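Local structure of surface protein SPB1 (Streptococcus agalactiae, 4UZG) at residues Ile188-Asn193 with Val239-Pro244. The protein forms the backbone of the group B streptococcus 2b pilus, probably as a shaft subunit joined to its neighbours by sortase. Residues are numbered along the deposited sequence; the frame is centred on the assembly and turned at random.
Sequences IFVLKN and VEKKAP
F189 lays its ring beside the backbone of V239 and E240. F189 CB sits 3.7 Å from V239 O, and CG lies by it too. With CG anti to the carbonyl carbon (chi1 -75°), F189 CD2 comes to 3.5 Å from V239 O, which approaches the ring obliquely. Farther out, F189 CE2 meets E240 CB at 3.8 Å. At the tip, F189 CZ lies 3.9 Å from E240 OE2, while E240 CG stands over one ring face, offset toward the rim. E240 runs on, extended, to a carboxylate whose OE1 takes the N-H of L250.

Strands 188-192 and 234-240 are antiparallel neighbours in the four-stranded sheet of a domain with a prealbumin-like fold. V190 and V239 form a hydrogen-bonded pair, but at the other end K241 and K242 both face I188 in a classic beta bulge. I188 O therefore accepts two N-H groups from the same face of its plane, K241 N at 2.7 Å and K242 N at 3.2 Å. On the side of the sheet away from F189, I188 CD1 presses on K242 CE, a tight 3.4 Å. There too K241 CG rests 3.9 Å from V190 CG1, before the lysine's bent chain carries NZ to a salt bridge with E212.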
ATOM      1  N   ILE A 188      24.383  16.384  -3.760  1.00  5.70           N
ATOM      2  CA  ILE A 188      23.543  16.030  -2.634  1.00  6.14           C
ATOM      3  C   ILE A 188      22.178  16.681  -2.819  1.00  5.82           C
ATOM      4  O   ILE A 188      22.095  17.898  -3.037  1.00  6.81           O
ATOM      5  CB  ILE A 188      24.143  16.449  -1.272  1.00  6.58           C
ATOM      6  CG1 ILE A 188      25.551  15.854  -1.124  1.00  7.66           C
ATOM      7  CG2 ILE A 188      23.223  16.031  -0.117  1.00  8.04           C
ATOM      8  CD1 ILE A 188      26.272  16.300   0.122  1.00  9.14           C
ATOM      9  N   PHE A 189      21.122  15.876  -2.705  1.00  6.00           N
ATOM     10  CA  PHE A 189      19.737  16.339  -2.776  1.00  5.80           C
ATOM     11  C   PHE A 189      18.972  15.941  -1.538  1.00  5.54           C
ATOM     12  O   PHE A 189      19.248  14.911  -0.904  1.00  6.45           O
ATOM     13  CB  PHE A 189      19.026  15.707  -3.978  1.00  7.02           C
ATOM     14  CG  PHE A 189      19.421  16.288  -5.310  1.00  6.83           C
ATOM     15  CD1 PHE A 189      20.569  15.852  -5.964  1.00  8.96           C
ATOM     16  CD2 PHE A 189      18.688  17.300  -5.896  1.00  7.15           C
ATOM     17  CE1 PHE A 189      20.931  16.382  -7.171  1.00 10.02           C
ATOM     18  CE2 PHE A 189      19.067  17.839  -7.102  1.00  9.15           C
ATOM     19  CZ  PHE A 189      20.198  17.398  -7.737  1.00 10.04           C
ATOM     20  N   VAL A 190      17.955  16.740  -1.243  1.00  5.69           N
ATOM     21  CA  VAL A 190      16.854  16.348  -0.385  1.00  5.59           C
ATOM     22  C   VAL A 190      15.566  16.430  -1.208  1.00  5.65           C
ATOM     23  O   VAL A 190      15.516  17.112  -2.236  1.00  6.32           O
ATOM     24  CB  VAL A 190      16.779  17.202   0.903  1.00  6.68           C
ATOM     25  CG1 VAL A 190      18.027  16.997   1.740  1.00  7.31           C
ATOM     26  CG2 VAL A 190      16.550  18.679   0.617  1.00  6.69           C
ATOM     27  N   LEU A 191      14.545  15.717  -0.751  1.00  5.81           N
ATOM     28  CA  LEU A 191      13.250  15.680  -1.432  1.00  5.52           C
ATOM     29  C   LEU A 191      12.221  16.434  -0.605  1.00  5.23           C
ATOM     30  O   LEU A 191      12.037  16.153   0.578  1.00  5.77           O
ATOM     31  CB  LEU A 191      12.785  14.244  -1.650  1.00  6.22           C
ATOM     32  CG  LEU A 191      11.564  14.100  -2.572  1.00  6.99           C
ATOM     33  CD1 LEU A 191      11.920  14.443  -3.991  1.00  7.86           C
ATOM     34  CD2 LEU A 191      10.993  12.681  -2.491  1.00  7.83           C
ATOM     35  N   LYS A 192      11.553  17.383  -1.238  1.00  5.52           N
ATOM     36  CA  LYS A 192      10.455  18.122  -0.634  1.00  5.28           C
ATOM     37  C   LYS A 192       9.124  17.642  -1.209  1.00  5.34           C
ATOM     38  O   LYS A 192       9.044  17.269  -2.395  1.00  6.30           O
ATOM     39  CB  LYS A 192      10.671  19.611  -0.935  1.00  7.45           C
ATOM     40  CG  LYS A 192       9.923  20.615  -0.102  1.00  9.07           C
ATOM     41  CD  LYS A 192      10.250  22.036  -0.497  1.00 11.60           C
ATOM     42  CE  LYS A 192       9.545  23.020   0.391  1.00 13.55           C
ATOM     43  NZ  LYS A 192       9.929  24.387   0.027  1.00 15.78           N
ATOM     44  N   ASN A 193       8.103  17.609  -0.363  1.00  5.15           N
ATOM     45  CA  ASN A 193       6.755  17.318  -0.819  1.00  5.49           C
ATOM     46  C   ASN A 193       6.046  18.618  -1.206  1.00  5.46           C
ATOM     47  O   ASN A 193       6.691  19.662  -1.366  1.00  7.27           O
ATOM     48  CB  ASN A 193       5.996  16.470   0.218  1.00  5.26           C
ATOM     49  CG  ASN A 193       5.725  17.211   1.500  1.00  5.05           C
ATOM     50  OD1 ASN A 193       5.867  18.435   1.585  1.00  5.27           O
ATOM     51  ND2 ASN A 193       5.258  16.475   2.504  1.00  5.39           N
ATOM     52  N   VAL A 239      15.556  19.239  -4.342  1.00  6.14           N
ATOM     53  CA  VAL A 239      16.276  20.391  -3.821  1.00  6.98           C
ATOM     54  C   VAL A 239      17.764  20.031  -3.712  1.00  6.58           C
ATOM     55  O   VAL A 239      18.144  19.161  -2.930  1.00  6.76           O
ATOM     56  CB  VAL A 239      15.729  20.803  -2.454  1.00  8.27           C
ATOM     57  CG1 VAL A 239      16.507  21.961  -1.866  1.00 10.04           C
ATOM     58  CG2 VAL A 239      14.241  21.149  -2.538  1.00 10.06           C
ATOM     59  N   GLU A 240      18.602  20.707  -4.486  1.00  7.02           N
ATOM     60  CA  GLU A 240      20.026  20.472  -4.419  1.00  7.10           C
ATOM     61  C   GLU A 240      20.599  21.196  -3.216  1.00  7.63           C
ATOM     62  O   GLU A 240      20.443  22.410  -3.063  1.00  9.89           O
ATOM     63  CB  GLU A 240      20.707  20.941  -5.689  1.00  7.99           C
ATOM     64  CG  GLU A 240      22.131  20.485  -5.772  1.00  8.54           C
ATOM     65  CD  GLU A 240      22.791  20.874  -7.083  1.00  9.68           C
ATOM     66  OE1 GLU A 240      23.048  22.069  -7.314  1.00 11.14           O
ATOM     67  OE2 GLU A 240      23.086  19.949  -7.874  1.00 10.41           O
ATOM     68  N   LYS A 241      21.272  20.431  -2.363  1.00  7.74           N
ATOM     69  CA  LYS A 241      21.958  20.949  -1.197  1.00  8.78           C
ATOM     70  C   LYS A 241      23.448  21.165  -1.443  1.00  8.73           C
ATOM     71  O   LYS A 241      24.044  22.039  -0.812  1.00 10.67           O
ATOM     72  CB  LYS A 241      21.766  20.020  -0.014  1.00 10.82           C
ATOM     73  CG  LYS A 241      20.330  19.901   0.446  1.00 16.40           C
ATOM     74  CD  LYS A 241      19.677  21.255   0.751  1.00 19.80           C
ATOM     75  CE  LYS A 241      20.312  21.998   1.915  1.00 22.62           C
ATOM     76  NZ  LYS A 241      20.120  21.346   3.243  1.00 24.88           N
ATOM     77  N   LYS A 242      24.051  20.386  -2.333  1.00  8.21           N
ATOM     78  CA  LYS A 242      25.471  20.526  -2.676  1.00  8.73           C
ATOM     79  C   LYS A 242      25.606  20.147  -4.142  1.00  8.11           C
ATOM     80  O   LYS A 242      25.159  19.076  -4.548  1.00  8.20           O
ATOM     81  CB  LYS A 242      26.362  19.634  -1.807  1.00 11.33           C
ATOM     82  CG  LYS A 242      27.853  19.848  -2.054  1.00 16.47           C
ATOM     83  CD  LYS A 242      28.731  19.060  -1.045  1.00 21.74           C
ATOM     84  CE  LYS A 242      28.990  17.572  -1.448  1.00 26.71           C
ATOM     85  NZ  LYS A 242      30.161  16.841  -0.711  1.00 28.37           N
ATOM     86  N   ALA A 243      26.196  21.027  -4.945  1.00  9.87           N
ATOM     87  CA  ALA A 243      26.440  20.715  -6.338  1.00 10.65           C
ATOM     88  C   ALA A 243      27.637  19.763  -6.465  1.00  9.91           C
ATOM     89  O   ALA A 243      28.482  19.701  -5.572  1.00 10.47           O
ATOM     90  CB  ALA A 243      26.696  21.993  -7.119  1.00 14.01           C
ATOM     91  N   PRO A 244      27.737  19.032  -7.590  1.00  9.92           N
ATOM     92  CA  PRO A 244      28.970  18.286  -7.836  1.00 10.33           C
ATOM     93  C   PRO A 244      30.156  19.222  -7.848  1.00 10.27           C
ATOM     94  O   PRO A 244      30.032  20.434  -8.065  1.00 10.57           O
ATOM     95  CB  PRO A 244      28.759  17.653  -9.231  1.00 12.16           C
ATOM     96  CG  PRO A 244      27.300  17.696  -9.453  1.00 13.39           C
ATOM     97  CD  PRO A 244      26.820  18.923  -8.721  1.00 11.33           C
TER